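Local coordinates for protein possible galactose mutarotase (Streptomyces platensis subsp. rosaceus, PDB 4RNL) that probably interconverts the alpha and beta anomers of galactose or a related aldose sugar, at residues 242-247 / 310-315; 249-254 / 275-280. One frame throughout, in Å; residues are numbered along the deposited sequence.

How the interactions relate
Interactions 1 and 2 sit in the same part of the chain, about 10 Å apart between centres, and the segments of 249-254 / 275-280 fall between those of 242-247 / 310-315 in sequence. Strands 242-246 and 278-282 are sheet neighbours, with Phe-245 N 2.7 Å from Leu-279 O. A second tie runs from His-311 ND1 to Glu-276 OE1 at 2.7 Å. Gln-280, on the strand that follows the touching residues of interaction 2, accepts at OE1 from Gln-310 NE2 of interaction 1 and donates through NE2 to Asp-242 OD1. That carboxylate also binds a glycerol, presumably a crystallisation additive, in a position consistent with the sugar pocket; interaction 2 engages residues 275 to 277, just ahead of strand 278-282.

Interaction 1 of 2, residues 242-247 / 310-315; sequences DHNFAL and QHFPDS
Asn-244 meets Gln-310, Phe-312 and Pro-313, joining strand 242-246 to the loop that leaves strand 305-310 in the antiparallel beta-sandwich fold of the aldose 1-epimerase family. Strand 278-282 runs between these two strands in the sheet, and the Asn-244 side chain reaches the loop with CG anti to its backbone N (chi1 173°). The polar part is a single amide-to-amide bond: Gln-310 NE2 donates to Asn-244 OD1 at 3.0 Å, nearly straight at 165°. The donor's own amide plane contains the acceptor, whereas NE2 sits somewhat out of the Asn-244 carbonyl plane, the two amides being turned 36° apart. Each amide has a further partner: Asn-244 ND2 bonds to Thr-208 OG1, and Gln-310 NE2 has Gln-280 OE1 as its second acceptor, which gives these buried amides polar partners on more than one side chain.

Van der Waals contacts close around this bond. The proline ring lies against the asparagine stem, Pro-313 CD standing 3.5 Å from Asn-244 CB. The Phe-312 ring is met obliquely, with CD1 3.3 Å from Asn-244 ND2 and CZ 3.8 Å from Ala-246 CB, while Phe-321 stacks edge-to-face with the same ring. Beyond it a type II turn runs from Phe-312 to Ser-315, where Ser-315 OG is hydrogen-bonded to Phe-312 O.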
loop_
_atom_site.group_PDB
_atom_site.type_symbol
_atom_site.label_atom_id
_atom_site.label_comp_id
_atom_site.label_asym_id
_atom_site.label_seq_id
_atom_site.Cartn_x
_atom_site.Cartn_y
_atom_site.Cartn_z
ATOM N N ASP A 242 -11.871 -7.952 0.572
ATOM C CA ASP A 242 -11.029 -7.450 -0.502
ATOM C C ASP A 242 -11.861 -6.359 -1.147
ATOM O O ASP A 242 -12.344 -6.507 -2.272
ATOM C CB ASP A 242 -10.701 -8.558 -1.502
ATOM C CG ASP A 242 -9.696 -8.118 -2.551
ATOM O OD1 ASP A 242 -9.149 -6.993 -2.427
ATOM O OD2 ASP A 242 -9.446 -8.901 -3.498
ATOM N N HIS A 243 -12.058 -5.279 -0.395
ATOM C CA HIS A 243 -13.065 -4.271 -0.720
ATOM C C HIS A 243 -12.557 -2.870 -0.462
ATOM O O HIS A 243 -11.798 -2.638 0.482
ATOM C CB HIS A 243 -14.314 -4.500 0.127
ATOM C CG HIS A 243 -15.027 -5.774 -0.197
ATOM N ND1 HIS A 243 -14.617 -6.995 0.294
ATOM C CD2 HIS A 243 -16.099 -6.020 -0.982
ATOM C CE1 HIS A 243 -15.424 -7.940 -0.159
ATOM N NE2 HIS A 243 -16.336 -7.374 -0.934
ATOM N N ASN A 244 -12.981 -1.941 -1.316
ATOM C CA ASN A 244 -12.687 -0.529 -1.149
ATOM C C ASN A 244 -13.763 0.140 -0.307
ATOM O O ASN A 244 -14.962 -0.053 -0.543
ATOM C CB ASN A 244 -12.623 0.154 -2.527
ATOM C CG ASN A 244 -12.492 1.669 -2.426
ATOM O OD1 ASN A 244 -11.402 2.194 -2.175
ATOM N ND2 ASN A 244 -13.600 2.378 -2.645
ATOM N N PHE A 245 -13.329 0.932 0.670
ATOM C CA PHE A 245 -14.229 1.769 1.457
ATOM C C PHE A 245 -14.146 3.223 0.984
ATOM O O PHE A 245 -13.063 3.732 0.712
ATOM C CB PHE A 245 -13.876 1.651 2.949
ATOM C CG PHE A 245 -14.175 0.295 3.521
ATOM C CD1 PHE A 245 -13.297 -0.765 3.327
ATOM C CD2 PHE A 245 -15.367 0.065 4.197
ATOM C CE1 PHE A 245 -13.580 -2.027 3.818
ATOM C CE2 PHE A 245 -15.659 -1.197 4.697
ATOM C CZ PHE A 245 -14.777 -2.242 4.505
ATOM N N ALA A 246 -15.299 3.879 0.870
ATOM C CA ALA A 246 -15.349 5.299 0.542
ATOM C C ALA A 246 -15.201 6.088 1.841
ATOM O O ALA A 246 -16.138 6.191 2.636
ATOM C CB ALA A 246 -16.676 5.636 -0.154
ATOM N N LEU A 247 -14.015 6.633 2.064
ATOM C CA LEU A 247 -13.731 7.336 3.306
ATOM C C LEU A 247 -14.557 8.601 3.420
ATOM O O LEU A 247 -14.705 9.345 2.446
ATOM C CB LEU A 247 -12.237 7.678 3.366
ATOM C CG LEU A 247 -11.355 6.437 3.250
ATOM C CD1 LEU A 247 -9.877 6.822 3.233
ATOM C CD2 LEU A 247 -11.648 5.495 4.408
ATOM N N GLN A 310 -6.081 4.834 -1.341
ATOM C CA GLN A 310 -6.123 4.827 -2.796
ATOM C C GLN A 310 -7.326 5.590 -3.324
ATOM O O GLN A 310 -8.229 5.957 -2.565
ATOM C CB GLN A 310 -6.228 3.370 -3.257
ATOM C CG GLN A 310 -7.517 2.711 -2.748
ATOM C CD GLN A 310 -7.755 1.346 -3.338
ATOM O OE1 GLN A 310 -6.847 0.742 -3.908
ATOM N NE2 GLN A 310 -8.990 0.848 -3.214
ATOM N N HIS A 311 -7.334 5.848 -4.628
ATOM C CA HIS A 311 -8.583 6.183 -5.308
ATOM C C HIS A 311 -9.312 4.871 -5.632
ATOM O O HIS A 311 -8.716 3.794 -5.560
ATOM C CB HIS A 311 -8.317 7.019 -6.565
ATOM C CG HIS A 311 -8.154 8.486 -6.289
ATOM N ND1 HIS A 311 -7.299 8.971 -5.322
ATOM C CD2 HIS A 311 -8.733 9.567 -6.858
ATOM C CE1 HIS A 311 -7.364 10.290 -5.302
ATOM N NE2 HIS A 311 -8.228 10.679 -6.224
ATOM N N PHE A 312 -10.597 4.958 -5.965
ATOM C CA PHE A 312 -11.455 3.773 -6.067
ATOM C C PHE A 312 -11.068 2.859 -7.235
ATOM O O PHE A 312 -10.590 3.338 -8.269
ATOM C CB PHE A 312 -12.925 4.186 -6.263
ATOM C CG PHE A 312 -13.501 5.037 -5.157
ATOM C CD1 PHE A 312 -12.812 5.268 -3.969
ATOM C CD2 PHE A 312 -14.761 5.601 -5.315
ATOM C CE1 PHE A 312 -13.375 6.056 -2.966
ATOM C CE2 PHE A 312 -15.328 6.384 -4.323
ATOM C CZ PHE A 312 -14.630 6.612 -3.144
ATOM N N PRO A 313 -11.283 1.536 -7.082
ATOM C CA PRO A 313 -11.060 0.586 -8.182
ATOM C C PRO A 313 -11.809 1.000 -9.439
ATOM O O PRO A 313 -12.938 1.491 -9.341
ATOM C CB PRO A 313 -11.654 -0.722 -7.641
ATOM C CG PRO A 313 -11.494 -0.605 -6.151
ATOM C CD PRO A 313 -11.705 0.857 -5.840
ATOM N N ASP A 314 -11.173 0.809 -10.594
ATOM C CA ASP A 314 -11.787 1.029 -11.903
ATOM C C ASP A 314 -12.147 2.490 -12.182
ATOM O O ASP A 314 -12.997 2.771 -13.023
ATOM C CB ASP A 314 -13.019 0.131 -12.109
ATOM C CG ASP A 314 -13.360 -0.056 -13.580
ATOM O OD1 ASP A 314 -12.414 -0.059 -14.401
ATOM O OD2 ASP A 314 -14.560 -0.184 -13.925
ATOM N N SER A 315 -11.502 3.420 -11.484
ATOM C CA SER A 315 -11.797 4.846 -11.707
ATOM C C SER A 315 -11.621 5.336 -13.149
ATOM O O SER A 315 -12.408 6.181 -13.608
ATOM C CB SER A 315 -11.011 5.735 -10.732
ATOM O OG SER A 315 -11.403 5.474 -9.386
#

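Interaction 2 of 2, residues 249-254 / 275-280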
loop_
_atom_site.group_PDB
_atom_site.type_symbol
_atom_site.label_atom_id
_atom_site.label_comp_id
_atom_site.label_asym_id
_atom_site.label_seq_id
_atom_site.Cartn_x
_atom_site.Cartn_y
_atom_site.Cartn_z
ATOM N N GLY A 249 -15.551 12.246 3.776
ATOM C CA GLY A 249 -14.820 13.460 3.457
ATOM C C GLY A 249 -14.120 13.406 2.114
ATOM O O GLY A 249 -13.676 14.437 1.607
ATOM N N GLY A 250 -14.013 12.211 1.535
ATOM C CA GLY A 250 -13.416 12.064 0.214
ATOM C C GLY A 250 -11.955 12.475 0.123
ATOM O O GLY A 250 -11.176 12.195 1.029
ATOM N N VAL A 251 -11.580 13.126 -0.977
ATOM C CA VAL A 251 -10.206 13.589 -1.153
ATOM C C VAL A 251 -9.971 14.794 -0.249
ATOM O O VAL A 251 -10.800 15.710 -0.203
ATOM C CB VAL A 251 -9.934 13.985 -2.624
ATOM C CG1 VAL A 251 -8.487 14.435 -2.806
ATOM C CG2 VAL A 251 -10.244 12.823 -3.544
ATOM N N ARG A 252 -8.849 14.788 0.471
ATOM C CA ARG A 252 -8.519 15.880 1.380
ATOM C C ARG A 252 -7.140 16.429 1.065
ATOM O O ARG A 252 -6.253 15.685 0.656
ATOM C CB ARG A 252 -8.554 15.401 2.835
ATOM C CG ARG A 252 -9.870 14.765 3.249
ATOM C CD ARG A 252 -11.042 15.707 3.078
ATOM N NE ARG A 252 -11.220 16.574 4.235
ATOM C CZ ARG A 252 -12.338 17.249 4.493
ATOM N NH1 ARG A 252 -12.420 18.019 5.570
ATOM N NH2 ARG A 252 -13.377 17.150 3.674
ATOM N N GLU A 253 -6.952 17.728 1.265
ATOM C CA GLU A 253 -5.652 18.340 0.991
ATOM C C GLU A 253 -4.587 18.019 2.044
ATOM O O GLU A 253 -3.388 18.050 1.752
ATOM C CB GLU A 253 -5.793 19.847 0.819
ATOM C CG GLU A 253 -6.520 20.254 -0.446
ATOM C CD GLU A 253 -6.587 21.754 -0.597
ATOM O OE1 GLU A 253 -5.526 22.404 -0.469
ATOM O OE2 GLU A 253 -7.696 22.288 -0.821
ATOM N N ALA A 254 -5.030 17.719 3.261
ATOM C CA ALA A 254 -4.123 17.338 4.340
ATOM C C ALA A 254 -4.619 16.022 4.911
ATOM O O ALA A 254 -5.827 15.769 4.915
ATOM C CB ALA A 254 -4.105 18.412 5.421
ATOM N N THR A 275 -4.624 11.443 2.746
ATOM C CA THR A 275 -5.302 12.422 1.905
ATOM C C THR A 275 -6.291 11.729 0.964
ATOM O O THR A 275 -7.156 12.370 0.364
ATOM C CB THR A 275 -4.280 13.158 1.037
ATOM O OG1 THR A 275 -3.466 12.188 0.366
ATOM C CG2 THR A 275 -3.385 14.052 1.901
ATOM N N GLU A 276 -6.149 10.414 0.825
ATOM C CA GLU A 276 -6.923 9.644 -0.161
ATOM C C GLU A 276 -8.406 9.517 0.178
ATOM O O GLU A 276 -8.788 9.565 1.352
ATOM C CB GLU A 276 -6.315 8.238 -0.294
ATOM C CG GLU A 276 -4.936 8.225 -0.942
ATOM C CD GLU A 276 -4.988 8.506 -2.436
ATOM O OE1 GLU A 276 -5.996 8.151 -3.083
ATOM O OE2 GLU A 276 -4.021 9.086 -2.975
ATOM N N PRO A 277 -9.248 9.311 -0.848
ATOM C CA PRO A 277 -10.689 9.144 -0.632
ATOM C C PRO A 277 -11.105 7.696 -0.371
ATOM O O PRO A 277 -12.254 7.423 0.011
ATOM C CB PRO A 277 -11.273 9.589 -1.971
ATOM C CG PRO A 277 -10.223 9.135 -2.981
ATOM C CD PRO A 277 -8.909 9.389 -2.286
ATOM N N GLY A 278 -10.197 6.764 -0.606
ATOM C CA GLY A 278 -10.555 5.363 -0.504
ATOM C C GLY A 278 -9.544 4.540 0.269
ATOM O O GLY A 278 -8.392 4.939 0.467
ATOM N N LEU A 279 -9.989 3.372 0.711
ATOM C CA LEU A 279 -9.109 2.449 1.403
ATOM C C LEU A 279 -9.494 1.039 1.005
ATOM O O LEU A 279 -10.642 0.639 1.168
ATOM C CB LEU A 279 -9.227 2.646 2.920
ATOM C CG LEU A 279 -8.387 1.769 3.857
ATOM C CD1 LEU A 279 -8.093 2.520 5.148
ATOM C CD2 LEU A 279 -9.134 0.500 4.211
ATOM N N GLN A 280 -8.532 0.282 0.490
ATOM C CA GLN A 280 -8.766 -1.126 0.205
ATOM C C GLN A 280 -8.404 -1.924 1.450
ATOM O O GLN A 280 -7.295 -1.811 1.957
ATOM C CB GLN A 280 -7.890 -1.590 -0.964
ATOM C CG GLN A 280 -8.263 -2.961 -1.524
ATOM C CD GLN A 280 -9.461 -2.903 -2.444
ATOM O OE1 GLN A 280 -9.896 -1.816 -2.848
ATOM N NE2 GLN A 280 -10.016 -4.067 -2.773
#
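Val-251 lays its CG2 methyl over the pyrrolidine ring of Pro-277, 3.7 Å from Pro-277 CG, the valine and proline side chains running alongside each other in the same direction. CG2 is also near CB and CD of that ring, while CG1 turns toward Thr-275 O. Next to this apolar contact the backbones meet. Arg-252 N donates to Thr-275 O over 3.0 Å in an almost straight bond (172°). Gly-250, held in a positive-phi conformation (63°), brings its carbonyl O to 3.5 Å from Pro-277 CA, a CA-H...O contact. Both chain pieces are crossings between the two large antiparallel sheets of the beta-sandwich: the loop 249-254 leads from strand 242-246 to strand 256-262, and the short link from Thr-275 to Pro-277 leads from strand 268-274 back to strand 278-282. The guanidinium of Arg-256 bridges them from outside the contact, with NH2 bonded to Glu-276 O and NH1 weakly to Gly-250 O.

Thr-275 carries the part of the contact nearer Ala-254. Its chi1 of 51° sets OG1 between the backbone N and the carbonyl carbon, where it accepts from Glu-335 N of strand 332-342. The rest of the side chain packs on the exposed loop: Thr-275 CB comes to 3.2 Å from Arg-252 O, and Thr-275 CG2 lies 3.8 Å from Ala-254 C.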